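PDB 3QRE: enoyl-CoA hydratase, EchA12_1 from Mycobacterium marinum M, which probably hydrates the double bond of enoyl-CoA thioesters in fatty acid metabolism. Local coordinates for residues I144-F156 / E175-S187. Residues are numbered along the deposited sequence; the frame is centred on the assembly and turned at random.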
ATOM      1  N   ILE A 144      15.727  10.269 -12.470  1.00 30.02           N
ATOM      2  CA  ILE A 144      16.672   9.713 -11.531  1.00 31.26           C
ATOM      3  C   ILE A 144      16.594  10.405 -10.151  1.00 30.70           C
ATOM      4  O   ILE A 144      16.807   9.754  -9.117  1.00 30.80           O
ATOM      5  CB  ILE A 144      18.098   9.725 -12.123  1.00 32.22           C
ATOM      6  CG1 ILE A 144      19.163   9.443 -11.050  1.00 34.61           C
ATOM      7  CG2 ILE A 144      18.346  11.054 -12.798  1.00 34.04           C
ATOM      8  CD1 ILE A 144      20.227   8.399 -11.469  1.00 39.94           C
ATOM      9  N   GLY A 145      16.258  11.694 -10.140  1.00 30.06           N
ATOM     10  CA  GLY A 145      16.005  12.405  -8.899  1.00 29.37           C
ATOM     11  C   GLY A 145      14.849  11.847  -8.066  1.00 29.27           C
ATOM     12  O   GLY A 145      14.913  11.845  -6.826  1.00 28.95           O
ATOM     13  N   LEU A 146      13.790  11.383  -8.731  1.00 28.52           N
ATOM     14  CA  LEU A 146      12.702  10.697  -8.035  1.00 28.04           C
ATOM     15  C   LEU A 146      13.183   9.325  -7.518  1.00 27.90           C
ATOM     16  O   LEU A 146      12.933   8.950  -6.375  1.00 27.31           O
ATOM     17  CB  LEU A 146      11.486  10.542  -8.958  1.00 27.28           C
ATOM     18  CG  LEU A 146      10.319   9.773  -8.341  1.00 27.43           C
ATOM     19  CD1 LEU A 146       9.720  10.530  -7.140  1.00 26.32           C
ATOM     20  CD2 LEU A 146       9.241   9.494  -9.408  1.00 27.84           C
ATOM     21  N   THR A 147      13.891   8.584  -8.362  1.00 28.47           N
ATOM     22  CA  THR A 147      14.453   7.312  -7.923  1.00 28.97           C
ATOM     23  C   THR A 147      15.325   7.464  -6.672  1.00 28.81           C
ATOM     24  O   THR A 147      15.109   6.744  -5.685  1.00 29.26           O
ATOM     25  CB  THR A 147      15.186   6.601  -9.061  1.00 29.28           C
ATOM     26  OG1 THR A 147      14.284   6.492 -10.158  1.00 29.19           O
ATOM     27  CG2 THR A 147      15.613   5.196  -8.644  1.00 28.61           C
ATOM     28  N   GLN A 148      16.270   8.405  -6.688  1.00 28.94           N
ATOM     29  CA  GLN A 148      17.116   8.619  -5.520  1.00 29.74           C
ATOM     30  C   GLN A 148      16.345   9.022  -4.252  1.00 28.33           C
ATOM     31  O   GLN A 148      16.691   8.553  -3.168  1.00 28.45           O
ATOM     32  CB  GLN A 148      18.220   9.651  -5.775  1.00 31.13           C
ATOM     33  CG  GLN A 148      19.573   9.025  -6.128  1.00 36.79           C
ATOM     34  CD  GLN A 148      20.187   8.096  -5.047  1.00 40.00           C
ATOM     35  OE1 GLN A 148      19.672   7.896  -3.923  1.00 40.54           O
ATOM     36  NE2 GLN A 148      21.302   7.510  -5.417  1.00 42.58           N
ATOM     37  N   ALA A 149      15.346   9.900  -4.398  1.00 26.33           N
ATOM     38  CA  ALA A 149      14.503  10.327  -3.276  1.00 25.42           C
ATOM     39  C   ALA A 149      13.810   9.128  -2.683  1.00 24.65           C
ATOM     40  O   ALA A 149      13.834   8.950  -1.472  1.00 23.46           O
ATOM     41  CB  ALA A 149      13.471  11.389  -3.711  1.00 24.83           C
ATOM     42  N   LEU A 150      13.250   8.272  -3.551  1.00 24.05           N
ATOM     43  CA  LEU A 150      12.475   7.114  -3.099  1.00 23.41           C
ATOM     44  C   LEU A 150      13.323   6.029  -2.475  1.00 24.27           C
ATOM     45  O   LEU A 150      12.792   5.204  -1.727  1.00 24.72           O
ATOM     46  CB  LEU A 150      11.640   6.535  -4.246  1.00 22.94           C
ATOM     47  CG  LEU A 150      10.567   7.429  -4.886  1.00 22.02           C
ATOM     48  CD1 LEU A 150       9.726   6.600  -5.840  1.00 20.02           C
ATOM     49  CD2 LEU A 150       9.669   8.115  -3.837  1.00 18.94           C
ATOM     50  N   MET A 151      14.633   6.029  -2.759  1.00 24.85           N
ATOM     51  CA  MET A 151      15.566   5.070  -2.118  1.00 25.73           C
ATOM     52  C   MET A 151      15.882   5.472  -0.667  1.00 26.28           C
ATOM     53  O   MET A 151      16.342   4.641   0.154  1.00 26.40           O
ATOM     54  CB  MET A 151      16.883   4.886  -2.924  1.00 25.53           C
ATOM     55  CG  MET A 151      16.691   4.241  -4.277  1.00 24.52           C
ATOM     56  SD  MET A 151      15.839   2.613  -4.199  1.00 26.09           S
ATOM     57  CE  MET A 151      15.711   2.352  -5.996  1.00 24.48           C
ATOM     58  N   CYS A 152      15.630   6.739  -0.359  1.00 25.61           N
ATOM     59  CA  CYS A 152      15.846   7.232   0.984  1.00 26.55           C
ATOM     60  C   CYS A 152      14.845   6.628   1.975  1.00 26.65           C
ATOM     61  O   CYS A 152      13.789   6.140   1.595  1.00 26.97           O
ATOM     62  CB  CYS A 152      15.814   8.774   1.009  1.00 26.36           C
ATOM     63  SG  CYS A 152      17.144   9.505   0.023  1.00 26.24           S
ATOM     64  N   ASP A 153      15.197   6.651   3.252  1.00 26.88           N
ATOM     65  CA  ASP A 153      14.333   6.076   4.285  1.00 27.26           C
ATOM     66  C   ASP A 153      13.054   6.881   4.451  1.00 26.90           C
ATOM     67  O   ASP A 153      11.963   6.317   4.518  1.00 26.95           O
ATOM     68  CB  ASP A 153      15.111   5.995   5.601  1.00 27.15           C
ATOM     69  CG  ASP A 153      16.300   5.071   5.488  1.00 29.25           C
ATOM     70  OD1 ASP A 153      16.089   3.871   5.586  1.00 37.75           O
ATOM     71  OD2 ASP A 153      17.443   5.499   5.262  1.00 29.26           O
ATOM     72  N   VAL A 154      13.202   8.206   4.528  1.00 27.18           N
ATOM     73  CA  VAL A 154      12.085   9.111   4.828  1.00 27.17           C
ATOM     74  C   VAL A 154      12.204  10.359   3.980  1.00 27.39           C
ATOM     75  O   VAL A 154      13.321  10.869   3.765  1.00 27.40           O
ATOM     76  CB  VAL A 154      12.029   9.482   6.337  1.00 27.11           C
ATOM     77  CG1 VAL A 154      10.828  10.340   6.633  1.00 27.89           C
ATOM     78  CG2 VAL A 154      11.982   8.219   7.212  1.00 26.58           C
ATOM     79  N   ARG A 155      11.057  10.831   3.482  1.00 27.67           N
ATOM     80  CA  ARG A 155      10.991  12.018   2.633  1.00 27.66           C
ATOM     81  C   ARG A 155      10.089  13.137   3.198  1.00 29.06           C
ATOM     82  O   ARG A 155       8.918  12.910   3.540  1.00 29.15           O
ATOM     83  CB  ARG A 155      10.504  11.635   1.235  1.00 27.65           C
ATOM     84  CG  ARG A 155      11.528  10.870   0.365  1.00 27.12           C
ATOM     85  CD  ARG A 155      10.823  10.028  -0.726  1.00 27.94           C
ATOM     86  NE  ARG A 155      10.032   8.931  -0.142  1.00 25.85           N
ATOM     87  CZ  ARG A 155      10.558   7.845   0.418  1.00 25.67           C
ATOM     88  NH1 ARG A 155      11.877   7.660   0.445  1.00 24.50           N
ATOM     89  NH2 ARG A 155       9.773   6.934   0.941  1.00 25.75           N
ATOM     90  N   PHE A 156      10.646  14.349   3.268  1.00 29.54           N
ATOM     91  CA  PHE A 156       9.876  15.563   3.484  1.00 30.18           C
ATOM     92  C   PHE A 156       9.899  16.348   2.192  1.00 31.17           C
ATOM     93  O   PHE A 156      10.893  16.310   1.456  1.00 31.83           O
ATOM     94  CB  PHE A 156      10.461  16.397   4.614  1.00 29.90           C
ATOM     95  CG  PHE A 156      10.274  15.780   5.962  1.00 28.37           C
ATOM     96  CD1 PHE A 156       9.122  16.021   6.687  1.00 26.43           C
ATOM     97  CD2 PHE A 156      11.239  14.929   6.489  1.00 28.19           C
ATOM     98  CE1 PHE A 156       8.928  15.445   7.932  1.00 28.76           C
ATOM     99  CE2 PHE A 156      11.063  14.324   7.753  1.00 30.19           C
ATOM    100  CZ  PHE A 156       9.898  14.584   8.477  1.00 28.75           C
ATOM    101  N   GLU A 175      17.582  -2.410 -13.106  1.00 36.26           N
ATOM    102  CA  GLU A 175      17.315  -3.335 -12.036  1.00 37.60           C
ATOM    103  C   GLU A 175      17.517  -2.662 -10.670  1.00 36.86           C
ATOM    104  O   GLU A 175      18.557  -1.978 -10.430  1.00 37.40           O
ATOM    105  CB  GLU A 175      18.269  -4.505 -12.175  1.00 39.18           C
ATOM    106  CG  GLU A 175      17.707  -5.804 -11.697  1.00 44.43           C
ATOM    107  CD  GLU A 175      18.674  -6.946 -11.940  1.00 51.25           C
ATOM    108  OE1 GLU A 175      18.407  -7.740 -12.870  1.00 53.26           O
ATOM    109  OE2 GLU A 175      19.703  -7.029 -11.214  1.00 53.45           O
ATOM    110  N   PHE A 176      16.558  -2.903  -9.767  1.00 34.77           N
ATOM    111  CA  PHE A 176      16.441  -2.180  -8.496  1.00 33.18           C
ATOM    112  C   PHE A 176      16.271  -0.661  -8.697  1.00 31.92           C
ATOM    113  O   PHE A 176      16.516   0.114  -7.773  1.00 31.35           O
ATOM    114  CB  PHE A 176      17.609  -2.478  -7.536  1.00 33.62           C
ATOM    115  CG  PHE A 176      17.822  -3.947  -7.250  1.00 35.62           C
ATOM    116  CD1 PHE A 176      18.888  -4.635  -7.837  1.00 39.33           C
ATOM    117  CD2 PHE A 176      16.979  -4.631  -6.407  1.00 37.54           C
ATOM    118  CE1 PHE A 176      19.096  -5.987  -7.595  1.00 40.77           C
ATOM    119  CE2 PHE A 176      17.172  -5.988  -6.154  1.00 41.78           C
ATOM    120  CZ  PHE A 176      18.236  -6.668  -6.756  1.00 42.52           C
ATOM    121  N   GLY A 177      15.864  -0.241  -9.897  1.00 30.60           N
ATOM    122  CA  GLY A 177      15.578   1.169 -10.154  1.00 29.56           C
ATOM    123  C   GLY A 177      14.131   1.561  -9.833  1.00 28.86           C
ATOM    124  O   GLY A 177      13.489   0.951  -8.980  1.00 28.54           O
ATOM    125  N   ILE A 178      13.615   2.570 -10.530  1.00 28.32           N
ATOM    126  CA  ILE A 178      12.265   3.092 -10.292  1.00 27.72           C
ATOM    127  C   ILE A 178      11.154   2.021 -10.463  1.00 28.40           C
ATOM    128  O   ILE A 178      10.133   2.048  -9.762  1.00 28.71           O
ATOM    129  CB  ILE A 178      11.965   4.268 -11.250  1.00 28.13           C
ATOM    130  CG1 ILE A 178      10.731   5.048 -10.795  1.00 26.24           C
ATOM    131  CG2 ILE A 178      11.777   3.745 -12.724  1.00 27.05           C
ATOM    132  CD1 ILE A 178      10.920   5.786  -9.477  1.00 28.91           C
ATOM    133  N   SER A 179      11.334   1.071 -11.372  1.00 28.15           N
ATOM    134  CA  SER A 179      10.251   0.103 -11.604  1.00 28.63           C
ATOM    135  C   SER A 179      10.217  -0.925 -10.471  1.00 28.38           C
ATOM    136  O   SER A 179       9.251  -1.663 -10.325  1.00 28.57           O
ATOM    137  CB  SER A 179      10.405  -0.576 -12.947  1.00 28.54           C
ATOM    138  OG  SER A 179      11.495  -1.474 -12.870  1.00 29.79           O
ATOM    139  N   TRP A 180      11.275  -0.932  -9.666  1.00 27.96           N
ATOM    140  CA  TRP A 180      11.357  -1.722  -8.444  1.00 27.73           C
ATOM    141  C   TRP A 180      10.769  -0.938  -7.248  1.00 27.46           C
ATOM    142  O   TRP A 180       9.782  -1.378  -6.640  1.00 27.53           O
ATOM    143  CB  TRP A 180      12.822  -2.093  -8.187  1.00 27.66           C
ATOM    144  CG  TRP A 180      13.067  -2.900  -6.958  1.00 28.52           C
ATOM    145  CD1 TRP A 180      12.800  -4.242  -6.791  1.00 29.75           C
ATOM    146  CD2 TRP A 180      13.672  -2.457  -5.720  1.00 27.65           C
ATOM    147  NE1 TRP A 180      13.190  -4.644  -5.531  1.00 30.10           N
ATOM    148  CE2 TRP A 180      13.731  -3.579  -4.857  1.00 28.56           C
ATOM    149  CE3 TRP A 180      14.158  -1.228  -5.258  1.00 27.96           C
ATOM    150  CZ2 TRP A 180      14.264  -3.509  -3.562  1.00 26.61           C
ATOM    151  CZ3 TRP A 180      14.692  -1.161  -3.959  1.00 27.66           C
ATOM    152  CH2 TRP A 180      14.748  -2.298  -3.140  1.00 26.73           C
ATOM    153  N   ILE A 181      11.361   0.220  -6.921  1.00 26.18           N
ATOM    154  CA  ILE A 181      10.956   0.967  -5.727  1.00 25.50           C
ATOM    155  C   ILE A 181       9.533   1.549  -5.791  1.00 25.81           C
ATOM    156  O   ILE A 181       8.764   1.438  -4.834  1.00 26.52           O
ATOM    157  CB  ILE A 181      12.038   2.060  -5.334  1.00 25.87           C
ATOM    158  CG1 ILE A 181      11.798   2.599  -3.903  1.00 24.30           C
ATOM    159  CG2 ILE A 181      12.205   3.164  -6.438  1.00 25.05           C
ATOM    160  CD1 ILE A 181      11.820   1.451  -2.838  1.00 24.39           C
ATOM    161  N   LEU A 182       9.154   2.151  -6.916  1.00 26.15           N
ATOM    162  CA  LEU A 182       7.845   2.809  -7.022  1.00 25.74           C
ATOM    163  C   LEU A 182       6.654   1.929  -6.649  1.00 26.60           C
ATOM    164  O   LEU A 182       5.874   2.324  -5.761  1.00 27.09           O
ATOM    165  CB  LEU A 182       7.635   3.457  -8.396  1.00 25.64           C
ATOM    166  CG  LEU A 182       6.450   4.431  -8.535  1.00 25.86           C
ATOM    167  CD1 LEU A 182       6.367   5.411  -7.328  1.00 19.77           C
ATOM    168  CD2 LEU A 182       6.504   5.183  -9.895  1.00 21.97           C
ATOM    169  N   PRO A 183       6.482   0.753  -7.316  1.00 26.64           N
ATOM    170  CA  PRO A 183       5.316  -0.028  -6.907  1.00 27.30           C
ATOM    171  C   PRO A 183       5.411  -0.578  -5.469  1.00 27.80           C
ATOM    172  O   PRO A 183       4.374  -0.750  -4.812  1.00 27.83           O
ATOM    173  CB  PRO A 183       5.235  -1.161  -7.959  1.00 27.73           C
ATOM    174  CG  PRO A 183       6.592  -1.270  -8.525  1.00 27.27           C
ATOM    175  CD  PRO A 183       7.228   0.100  -8.410  1.00 26.96           C
ATOM    176  N   ARG A 184       6.630  -0.821  -4.980  1.00 27.65           N
ATOM    177  CA  ARG A 184       6.820  -1.282  -3.588  1.00 28.26           C
ATOM    178  C   ARG A 184       6.397  -0.266  -2.547  1.00 28.19           C
ATOM    179  O   ARG A 184       5.829  -0.646  -1.511  1.00 28.57           O
ATOM    180  CB  ARG A 184       8.257  -1.772  -3.343  1.00 27.97           C
ATOM    181  CG  ARG A 184       8.384  -3.264  -3.716  1.00 29.89           C
ATOM    182  CD  ARG A 184       9.816  -3.668  -3.959  1.00 35.51           C
ATOM    183  NE  ARG A 184       9.915  -5.045  -4.451  1.00 39.88           N
ATOM    184  CZ  ARG A 184       9.628  -5.424  -5.699  1.00 42.82           C
ATOM    185  NH1 ARG A 184       9.740  -6.697  -6.023  1.00 43.36           N
ATOM    186  NH2 ARG A 184       9.224  -4.532  -6.625  1.00 43.10           N
ATOM    187  N   LEU A 185       6.647   1.014  -2.833  1.00 27.52           N
ATOM    188  CA  LEU A 185       6.232   2.112  -1.944  1.00 27.69           C
ATOM    189  C   LEU A 185       4.771   2.492  -2.086  1.00 28.28           C
ATOM    190  O   LEU A 185       4.185   3.066  -1.142  1.00 28.56           O
ATOM    191  CB  LEU A 185       7.099   3.374  -2.133  1.00 27.04           C
ATOM    192  CG  LEU A 185       8.562   3.301  -1.670  1.00 27.36           C
ATOM    193  CD1 LEU A 185       9.244   4.680  -1.715  1.00 26.55           C
ATOM    194  CD2 LEU A 185       8.637   2.708  -0.260  1.00 24.87           C
ATOM    195  N   THR A 186       4.192   2.222  -3.264  1.00 27.97           N
ATOM    196  CA  THR A 186       2.784   2.564  -3.548  1.00 26.96           C
ATOM    197  C   THR A 186       2.012   1.310  -3.985  1.00 27.93           C
ATOM    198  O   THR A 186       1.502   0.595  -3.130  1.00 28.28           O
ATOM    199  CB  THR A 186       2.662   3.693  -4.599  1.00 27.05           C
ATOM    200  OG1 THR A 186       3.291   3.295  -5.823  1.00 25.65           O
ATOM    201  CG2 THR A 186       3.291   5.005  -4.084  1.00 24.52           C
ATOM    202  N   SER A 187       1.938   1.034  -5.296  1.00 27.35           N
ATOM    203  CA  SER A 187       1.306  -0.193  -5.813  1.00 27.25           C
ATOM    204  C   SER A 187       1.573  -0.303  -7.311  1.00 26.93           C
ATOM    205  O   SER A 187       2.061   0.649  -7.925  1.00 26.79           O
ATOM    206  CB  SER A 187      -0.217  -0.160  -5.575  1.00 28.45           C
ATOM    207  OG  SER A 187      -0.881   0.783  -6.427  1.00 28.92           O
TER
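T147 and L150 of helix 144-151 face I178 and I181 of helix 178-185, with a CA separation of 5.3 Å for T147-I178. The two axes approach to 9.8 Å and cross at 54°, and no hydrogen bond links the segments. The pairing belongs to the crotonase fold: helix 144-151 leads into strand 154-158 of the six-stranded sheet, and helix 178-185 packs against helix 144-151, while its I181 also touches W188 of the second subunit. The centre is a knob-into-hole fit, L150 entering the hole formed by I178, I181, L182 and L185. Its branch CD1 lies 3.9 Å from L182 CD1 and equally near I178 CD1, whereas its CB meets I181 CG1 and L185 CD1. At the N-terminal end of helix 178-185, I178 has CG1 anti to its backbone N (chi1 -166°), which carries CD1 to 3.5 Å from T147 OG1 and also against L146 CD2. One residue on from L150, M151 is bent at chi2, and this brings SD to the edge of the W180 indole, a Met-aromatic contact 5.2 Å from the centroid of the six-membered ring and 87° off its normal. R184 CD lies over one face of that ring and F176 CD2 over the opposite one, both offset toward the rim, while M151 CE rests on I181 CG2. R155, from the strand after the first helix, turns its guanidinium back to the C-terminal end of that helix. NH1 donates to two carbonyls, A149 O at 3.0 Å and C152 O at 2.7 Å, the latter in the guanidinium plane; NE is taken by L211 O. Two bonds on NH1 and one on NE thus hold the group's rotation, and over one of its faces L185 CD1 sits 3.5 Å from R155 NH2.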